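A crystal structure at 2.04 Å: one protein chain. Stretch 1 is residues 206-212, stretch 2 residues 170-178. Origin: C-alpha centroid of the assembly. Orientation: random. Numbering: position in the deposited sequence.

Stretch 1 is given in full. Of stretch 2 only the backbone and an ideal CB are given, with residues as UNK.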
# COMPACT_ATOMS: atom_id res chain seq x y z
N LEU A 206 -1.24 -23.67 18.67
CA LEU A 206 -1.93 -24.33 17.57
C LEU A 206 -0.93 -25.02 16.64
O LEU A 206 -1.32 -25.80 15.77
CB LEU A 206 -2.79 -23.33 16.79
CG LEU A 206 -3.88 -22.63 17.63
CD1 LEU A 206 -4.79 -21.81 16.71
CD2 LEU A 206 -4.71 -23.67 18.38
N SER A 207 0.35 -24.71 16.83
CA SER A 207 1.42 -25.30 16.04
C SER A 207 1.10 -25.37 14.55
O SER A 207 1.31 -26.40 13.91
CB SER A 207 1.72 -26.72 16.56
OG SER A 207 3.00 -27.19 16.15
N GLY A 208 0.60 -24.26 13.99
CA GLY A 208 0.28 -24.23 12.58
C GLY A 208 -1.21 -24.07 12.30
O GLY A 208 -1.60 -23.49 11.27
N GLY A 209 -2.04 -24.59 13.20
CA GLY A 209 -3.48 -24.48 13.06
C GLY A 209 -4.10 -25.21 11.88
O GLY A 209 -3.59 -26.21 11.39
N LEU A 210 -5.24 -24.68 11.43
CA LEU A 210 -5.97 -25.25 10.32
C LEU A 210 -5.93 -24.21 9.20
O LEU A 210 -4.99 -23.41 9.13
CB LEU A 210 -7.42 -25.49 10.74
CG LEU A 210 -7.62 -26.16 12.10
CD1 LEU A 210 -9.11 -26.19 12.42
CD2 LEU A 210 -7.03 -27.57 12.09
N THR A 211 -6.93 -24.22 8.32
CA THR A 211 -6.98 -23.21 7.27
C THR A 211 -7.41 -21.94 8.00
O THR A 211 -7.96 -22.00 9.11
CB THR A 211 -7.98 -23.58 6.16
OG1 THR A 211 -9.20 -24.08 6.73
CG2 THR A 211 -7.38 -24.64 5.25
N THR A 212 -7.17 -20.79 7.38
CA THR A 212 -7.48 -19.50 7.98
C THR A 212 -8.88 -19.36 8.55
O THR A 212 -9.04 -18.99 9.71
CB THR A 212 -7.21 -18.37 6.97
OG1 THR A 212 -5.84 -18.44 6.54
CG2 THR A 212 -7.44 -17.00 7.61
N UNK A 170 -0.87 -37.33 17.36
CA UNK A 170 -0.03 -36.64 16.38
C UNK A 170 -0.65 -35.30 16.01
O UNK A 170 -1.83 -35.06 16.26
CB UNK A 170 0.16 -37.50 15.13
N UNK A 171 0.15 -34.43 15.40
CA UNK A 171 -0.33 -33.12 14.98
C UNK A 171 -1.41 -33.21 13.91
O UNK A 171 -1.67 -34.27 13.34
CB UNK A 171 0.84 -32.28 14.46
N UNK A 172 -2.02 -32.06 13.63
CA UNK A 172 -3.06 -31.95 12.62
C UNK A 172 -2.55 -32.41 11.25
O UNK A 172 -1.41 -32.13 10.87
CB UNK A 172 -3.57 -30.51 12.54
N UNK A 173 -3.40 -33.11 10.52
CA UNK A 173 -3.05 -33.57 9.19
C UNK A 173 -3.72 -32.66 8.15
O UNK A 173 -4.92 -32.38 8.22
CB UNK A 173 -3.47 -35.03 8.99
N UNK A 174 -2.91 -32.19 7.21
CA UNK A 174 -3.36 -31.32 6.12
C UNK A 174 -4.27 -30.16 6.54
O UNK A 174 -5.25 -29.84 5.87
CB UNK A 174 -4.10 -32.17 5.08
N UNK A 175 -3.92 -29.53 7.67
CA UNK A 175 -4.67 -28.38 8.19
C UNK A 175 -6.16 -28.63 8.27
O UNK A 175 -6.96 -27.70 8.12
CB UNK A 175 -4.41 -27.15 7.32
N UNK A 176 -6.55 -29.88 8.52
CA UNK A 176 -7.97 -30.23 8.55
C UNK A 176 -8.38 -31.14 9.70
O UNK A 176 -7.64 -32.04 10.08
CB UNK A 176 -8.35 -30.90 7.23
N UNK A 177 -9.58 -30.91 10.22
CA UNK A 177 -10.14 -31.72 11.29
C UNK A 177 -11.64 -31.76 11.09
O UNK A 177 -12.22 -30.80 10.60
CB UNK A 177 -9.77 -31.17 12.67
N UNK A 178 -12.26 -32.88 11.46
CA UNK A 178 -13.71 -33.01 11.31
C UNK A 178 -14.39 -32.10 12.32
O UNK A 178 -13.76 -31.62 13.26
CB UNK A 178 -14.16 -34.46 11.50

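Position 170 lies out of reach: nothing of stretch 1 comes within 5.5 Å of its ideal CB, and extended angles (-140/164) accept almost any residue. It is Gln 170.

At position 171 CA-to-CB points toward stretch 1, yet the CA atoms of 171 and Ser 207 are 8.1 Å apart. A short side chain would stop short; a medium or long one, polar or aromatic, could span the gap to the Ser 207 hydroxyl. The residue is His 171, with chi1 m, whose CD2 comes 3.6 Å from Ser 207 OG, an oblique approach to the ring.

Position 172 also points toward stretch 1. Its ideal CB is 4.5 Å from Gly 209 O and 4.6 Å from Leu 210 CD2, so a compact apolar side chain suits the gap, though a small polar one might use the carbonyl. Val 172 takes the apolar option: its CG1 packs 3.9 Å from Leu 210 CD2.

Positions 173 and 174 find no partner in stretch 1, the first being out of reach and the second pointing away. Ordinary angles at 173 (-102/130) admit almost any residue; the positive phi at 174 (46/41) would favour Gly, Asn or Asp, but others can adopt it. They are Thr 173 and Arg 174.

Position 175 has the closest CA-CA spacing, 4.0 Å from its CA to Leu 210 CA. Phi is again positive (50/32), and CA-to-CB runs sideways, with the ideal CB 3.8 Å from Leu 210 C and 4.0 Å from Thr 211 N. Glycine would fit, as would an unbranched chain that can leave this crowded backbone. Arg 175 has an extended side chain whose end leads away, its guanidinium hydrogen-bonded elsewhere in the structure. Its backbone O accepts a weak bond from Thr 211 N (3.5 Å, 120°), while a water donates both to Arg 175 O (2.7 Å) and to Thr 211 OG1 (2.6 Å), bridging the stretches.

Position 176 points away, so a small or polar residue is adequate. Ser 176 turns back on its own stretch, OG donating to Arg 174 O at 2.8 Å.

At position 177 CA-to-CB is sideways, but the ideal CB is 4.6 Å from Leu 210 CD2, inviting a flexible apolar chain such as Leu or Met. Selenomethionine Met 177 brings its CE 3.2 Å from Leu 210 CD1, a tight apolar contact.

Position 178 is out of reach but immediately precedes a helix, where Ser, Thr, Asp or Asn commonly cap. Ser 178 does so, capping a backbone N just beyond the stretch.

Stretch 2 (170-178) QHVTRRSMS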
# COMPACT_ATOMS: atom_id res chain seq x y z
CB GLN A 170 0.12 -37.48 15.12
CG GLN A 170 -1.20 -37.82 14.44
CD GLN A 170 -1.02 -38.69 13.22
OE1 GLN A 170 -0.26 -39.66 13.25
NE2 GLN A 170 -1.74 -38.37 12.14
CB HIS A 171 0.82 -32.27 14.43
CG HIS A 171 1.81 -31.84 15.47
ND1 HIS A 171 2.81 -32.66 15.93
CD2 HIS A 171 1.95 -30.67 16.13
CE1 HIS A 171 3.52 -32.02 16.84
NE2 HIS A 171 3.02 -30.81 16.98
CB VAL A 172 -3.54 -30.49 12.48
CG1 VAL A 172 -4.46 -30.36 11.27
CG2 VAL A 172 -4.28 -30.06 13.75
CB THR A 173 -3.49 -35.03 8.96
OG1 THR A 173 -2.65 -35.90 9.73
CG2 THR A 173 -3.37 -35.40 7.48
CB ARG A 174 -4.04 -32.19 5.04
CG ARG A 174 -3.12 -33.28 4.48
CD ARG A 174 -3.80 -34.10 3.39
NE ARG A 174 -4.49 -35.29 3.90
CZ ARG A 174 -3.88 -36.41 4.29
NH1 ARG A 174 -2.57 -36.53 4.24
NH2 ARG A 174 -4.61 -37.43 4.70
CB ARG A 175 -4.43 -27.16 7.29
CG ARG A 175 -2.97 -26.81 7.05
CD ARG A 175 -2.84 -25.77 5.94
NE ARG A 175 -1.45 -25.47 5.63
CZ ARG A 175 -1.04 -24.81 4.55
NH1 ARG A 175 -1.93 -24.38 3.66
NH2 ARG A 175 0.25 -24.59 4.35
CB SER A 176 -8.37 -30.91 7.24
OG SER A 176 -8.02 -30.11 6.13
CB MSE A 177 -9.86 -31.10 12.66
CG MSE A 177 -8.40 -30.89 12.98
SE MSE A 177 -8.27 -30.06 14.72
CE MSE A 177 -9.49 -28.59 14.44
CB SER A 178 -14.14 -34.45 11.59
OG SER A 178 -13.91 -34.79 12.95
O HOH W 1 -9.31 -26.42 7.85
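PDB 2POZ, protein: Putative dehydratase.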